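Local coordinates for protein D,D-dipeptidase/D,D-carboxypeptidase (Enterococcus faecalis, PDB 4MUQ) that acts as a zinc-dependent D,D-peptidase of vancomycin resistance, probably cleaving D-Ala-D-Ala dipeptides and the terminal D-Ala of peptidoglycan precursors, at residues Ser177-Glu182 / Glu188-Phe193. Numbering follows the deposited sequence.
Sequences SKIMQE and EEYTQF
On the helix whose Ile179 and Met180 pack against Tyr190, Lys178 NZ is gripped by two groups: it donates to Gln181 OE1 at 2.9 Å, in the plane of that carbonyl, and makes a salt bridge to Asp145. This polar flank faces away from the apolar side where the helices meet. There Tyr190 is the central group, its CG set anti to the backbone N (chi1 -173°), which carries the ring across to helix 176-183. Met180 lies across the tyrosine at about a right angle, with CG 3.6 Å from Tyr190 CG. With chi2 extended, Met180 SD lies 4.6 Å from the centroid of the Tyr190 ring, 35° off the normal, an oblique Met-aromatic contact. Farther along the same ring, Ile179 uses both branches: CG2 touches Tyr190 CE1 at 3.8 Å, and CD1 reaches Tyr190 OH at the same distance. That hydroxyl has its polar partner in His176 ND1, at the start of the opposing helix. Phe193, one turn after Tyr190, adds a looser contact, CE2 to Ile179 CG2 at 4.3 Å, and its ring also meets those of Phe185 and Tyr197. Segments 177-182 and 188-193 cross steeply, at 104°, their axes 10.5 Å apart at closest approach; about 197 Å² is buried in total, carried by four side chains. The first helix follows strand 168-171, which begins with the zinc ligand His168, its side chain about 11 Å from that of Met180. Ile179 and Tyr190 both touch Ile215, which places the helix pair between strand 168-171 of the zinc-binding part and the sheet containing strand 213-219. Across the interface the chemistry is dispersive, so the helix packing probably depends mainly on shape complementarity, with the Tyr190-His176 hydrogen bond as a polar tie.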
ATOM      1  N   SER A 177      -8.014  -3.542   1.337  1.00 12.58           N
ATOM      2  CA  SER A 177      -7.212  -4.329   2.270  1.00 11.54           C
ATOM      3  C   SER A 177      -7.994  -5.488   2.875  1.00 13.54           C
ATOM      4  O   SER A 177      -7.435  -6.563   3.133  1.00 15.22           O
ATOM      5  CB  SER A 177      -6.653  -3.430   3.375  1.00 14.46           C
ATOM      6  OG  SER A 177      -7.691  -2.738   4.026  1.00 13.81           O
ATOM      7  N   LYS A 178      -9.285  -5.271   3.097  1.00 13.07           N
ATOM      8  CA  LYS A 178     -10.143  -6.293   3.682  1.00 13.97           C
ATOM      9  C   LYS A 178     -10.449  -7.382   2.665  1.00 16.90           C
ATOM     10  O   LYS A 178     -10.446  -8.571   3.001  1.00 17.33           O
ATOM     11  CB  LYS A 178     -11.441  -5.675   4.204  1.00 15.04           C
ATOM     12  CG  LYS A 178     -12.271  -6.612   5.054  1.00 19.68           C
ATOM     13  CD  LYS A 178     -11.526  -6.971   6.329  1.00 22.30           C
ATOM     14  CE  LYS A 178     -12.417  -7.795   7.250  1.00 27.56           C
ATOM     15  NZ  LYS A 178     -11.743  -8.072   8.549  1.00 31.46           N
ATOM     16  N   ILE A 179     -10.708  -6.977   1.422  1.00 15.41           N
ATOM     17  CA  ILE A 179     -10.976  -7.940   0.362  1.00 14.62           C
ATOM     18  C   ILE A 179      -9.724  -8.797   0.161  1.00 16.81           C
ATOM     19  O   ILE A 179      -9.827 -10.008  -0.003  1.00 16.39           O
ATOM     20  CB  ILE A 179     -11.359  -7.225  -0.939  1.00 17.16           C
ATOM     21  CG1 ILE A 179     -12.644  -6.433  -0.732  1.00 17.94           C
ATOM     22  CG2 ILE A 179     -11.535  -8.219  -2.081  1.00 18.21           C
ATOM     23  CD1 ILE A 179     -12.914  -5.428  -1.826  1.00 20.36           C
ATOM     24  N   MET A 180      -8.541  -8.185   0.214  1.00 13.67           N
ATOM     25  CA  MET A 180      -7.305  -8.953   0.093  1.00 13.41           C
ATOM     26  C   MET A 180      -7.145  -9.942   1.244  1.00 13.41           C
ATOM     27  O   MET A 180      -6.755 -11.091   1.029  1.00 17.27           O
ATOM     28  CB  MET A 180      -6.106  -8.023   0.016  1.00 13.21           C
ATOM     29  CG  MET A 180      -6.082  -7.215  -1.274  1.00 11.42           C
ATOM     30  SD  MET A 180      -4.864  -5.902  -1.267  1.00 12.67           S
ATOM     31  CE  MET A 180      -3.361  -6.829  -0.986  1.00 14.45           C
ATOM     32  N   GLN A 181      -7.489  -9.504   2.452  1.00 15.24           N
ATOM     33  CA  GLN A 181      -7.406 -10.369   3.619  1.00 17.80           C
ATOM     34  C   GLN A 181      -8.359 -11.551   3.484  1.00 21.13           C
ATOM     35  O   GLN A 181      -7.968 -12.693   3.721  1.00 20.05           O
ATOM     36  CB  GLN A 181      -7.724  -9.588   4.894  1.00 18.94           C
ATOM     37  CG  GLN A 181      -7.687 -10.460   6.158  1.00 22.68           C
ATOM     38  CD  GLN A 181      -8.357  -9.808   7.353  1.00 30.63           C
ATOM     39  OE1 GLN A 181      -9.502  -9.363   7.273  1.00 34.12           O
ATOM     40  NE2 GLN A 181      -7.642  -9.749   8.471  1.00 37.19           N
ATOM     41  N   GLU A 182      -9.604 -11.280   3.087  1.00 17.67           N
ATOM     42  CA  GLU A 182     -10.614 -12.325   2.949  1.00 20.84           C
ATOM     43  C   GLU A 182     -10.215 -13.389   1.930  1.00 22.16           C
ATOM     44  O   GLU A 182     -10.546 -14.565   2.089  1.00 24.39           O
ATOM     45  CB  GLU A 182     -11.962 -11.721   2.548  1.00 21.23           C
ATOM     46  CG  GLU A 182     -12.608 -10.829   3.599  1.00 32.26           C
ATOM     47  CD  GLU A 182     -13.782 -10.028   3.047  1.00 39.52           C
ATOM     48  OE1 GLU A 182     -14.041 -10.112   1.825  1.00 46.15           O
ATOM     49  OE2 GLU A 182     -14.440  -9.313   3.836  1.00 41.80           O
ATOM     50  N   GLU A 188      -0.245  -8.187  -5.905  1.00 10.18           N
ATOM     51  CA  GLU A 188      -0.179  -8.707  -7.278  1.00 10.67           C
ATOM     52  C   GLU A 188      -1.472  -9.432  -7.649  1.00 11.54           C
ATOM     53  O   GLU A 188      -2.052  -9.191  -8.714  1.00 12.90           O
ATOM     54  CB  GLU A 188       0.998  -9.675  -7.432  1.00 11.32           C
ATOM     55  CG  GLU A 188       2.377  -9.000  -7.564  1.00 10.56           C
ATOM     56  CD  GLU A 188       2.959  -8.474  -6.254  1.00 11.65           C
ATOM     57  OE1 GLU A 188       2.428  -8.786  -5.166  1.00 11.38           O
ATOM     58  OE2 GLU A 188       3.965  -7.729  -6.334  1.00 11.07           O
ATOM     59  N   GLU A 189      -1.916 -10.324  -6.772  1.00 11.53           N
ATOM     60  CA  GLU A 189      -3.131 -11.075  -7.030  1.00 11.94           C
ATOM     61  C   GLU A 189      -4.357 -10.171  -7.093  1.00 13.54           C
ATOM     62  O   GLU A 189      -5.199 -10.347  -7.971  1.00 13.30           O
ATOM     63  CB  GLU A 189      -3.304 -12.170  -5.980  1.00 14.16           C
ATOM     64  CG  GLU A 189      -2.355 -13.344  -6.161  1.00 17.50           C
ATOM     65  CD  GLU A 189      -2.233 -14.181  -4.911  1.00 18.04           C
ATOM     66  OE1 GLU A 189      -1.684 -13.664  -3.916  1.00 16.15           O
ATOM     67  OE2 GLU A 189      -2.688 -15.349  -4.921  1.00 23.01           O
ATOM     68  N   TYR A 190      -4.450  -9.211  -6.177  1.00 12.15           N
ATOM     69  CA  TYR A 190      -5.588  -8.296  -6.157  1.00 12.16           C
ATOM     70  C   TYR A 190      -5.638  -7.451  -7.433  1.00 12.47           C
ATOM     71  O   TYR A 190      -6.713  -7.189  -7.976  1.00 12.65           O
ATOM     72  CB  TYR A 190      -5.550  -7.401  -4.916  1.00 11.73           C
ATOM     73  CG  TYR A 190      -6.793  -6.554  -4.762  1.00 10.70           C
ATOM     74  CD1 TYR A 190      -8.034  -7.141  -4.594  1.00 13.08           C
ATOM     75  CD2 TYR A 190      -6.724  -5.160  -4.786  1.00 11.45           C
ATOM     76  CE1 TYR A 190      -9.182  -6.375  -4.462  1.00 14.61           C
ATOM     77  CE2 TYR A 190      -7.872  -4.382  -4.642  1.00 12.01           C
ATOM     78  CZ  TYR A 190      -9.094  -5.003  -4.482  1.00 13.36           C
ATOM     79  OH  TYR A 190     -10.250  -4.264  -4.332  1.00 15.89           O
ATOM     80  N   THR A 191      -4.471  -7.043  -7.914  1.00 11.85           N
ATOM     81  CA  THR A 191      -4.395  -6.219  -9.121  1.00 10.98           C
ATOM     82  C   THR A 191      -4.978  -6.972 -10.325  1.00 11.80           C
ATOM     83  O   THR A 191      -5.709  -6.397 -11.147  1.00 13.78           O
ATOM     84  CB  THR A 191      -2.938  -5.776  -9.365  1.00  9.57           C
ATOM     85  OG1 THR A 191      -2.463  -5.071  -8.211  1.00 11.25           O
ATOM     86  CG2 THR A 191      -2.823  -4.836 -10.549  1.00 12.49           C
ATOM     87  N   GLN A 192      -4.669  -8.262 -10.432  1.00 11.78           N
ATOM     88  CA  GLN A 192      -5.283  -9.087 -11.469  1.00 13.13           C
ATOM     89  C   GLN A 192      -6.772  -9.358 -11.207  1.00 14.79           C
ATOM     90  O   GLN A 192      -7.600  -9.230 -12.099  1.00 16.12           O
ATOM     91  CB  GLN A 192      -4.518 -10.404 -11.652  1.00 14.41           C
ATOM     92  CG  GLN A 192      -5.121 -11.336 -12.715  1.00 15.54           C
ATOM     93  CD  GLN A 192      -5.039 -10.755 -14.114  1.00 16.70           C
ATOM     94  OE1 GLN A 192      -3.990 -10.242 -14.529  1.00 18.06           O
ATOM     95  NE2 GLN A 192      -6.139 -10.834 -14.854  1.00 17.97           N
ATOM     96  N   PHE A 193      -7.089  -9.697  -9.962  1.00 15.41           N
ATOM     97  CA  PHE A 193      -8.443 -10.083  -9.569  1.00 16.07           C
ATOM     98  C   PHE A 193      -9.468  -9.029  -9.960  1.00 15.78           C
ATOM     99  O   PHE A 193     -10.499  -9.340 -10.557  1.00 17.55           O
ATOM    100  CB  PHE A 193      -8.459 -10.286  -8.050  1.00 16.64           C
ATOM    101  CG  PHE A 193      -9.842 -10.436  -7.452  1.00 15.19           C
ATOM    102  CD1 PHE A 193     -10.486 -11.659  -7.443  1.00 19.70           C
ATOM    103  CD2 PHE A 193     -10.448  -9.358  -6.811  1.00 17.20           C
ATOM    104  CE1 PHE A 193     -11.741 -11.793  -6.865  1.00 22.85           C
ATOM    105  CE2 PHE A 193     -11.690  -9.485  -6.227  1.00 23.52           C
ATOM    106  CZ  PHE A 193     -12.335 -10.701  -6.255  1.00 21.85           C
TER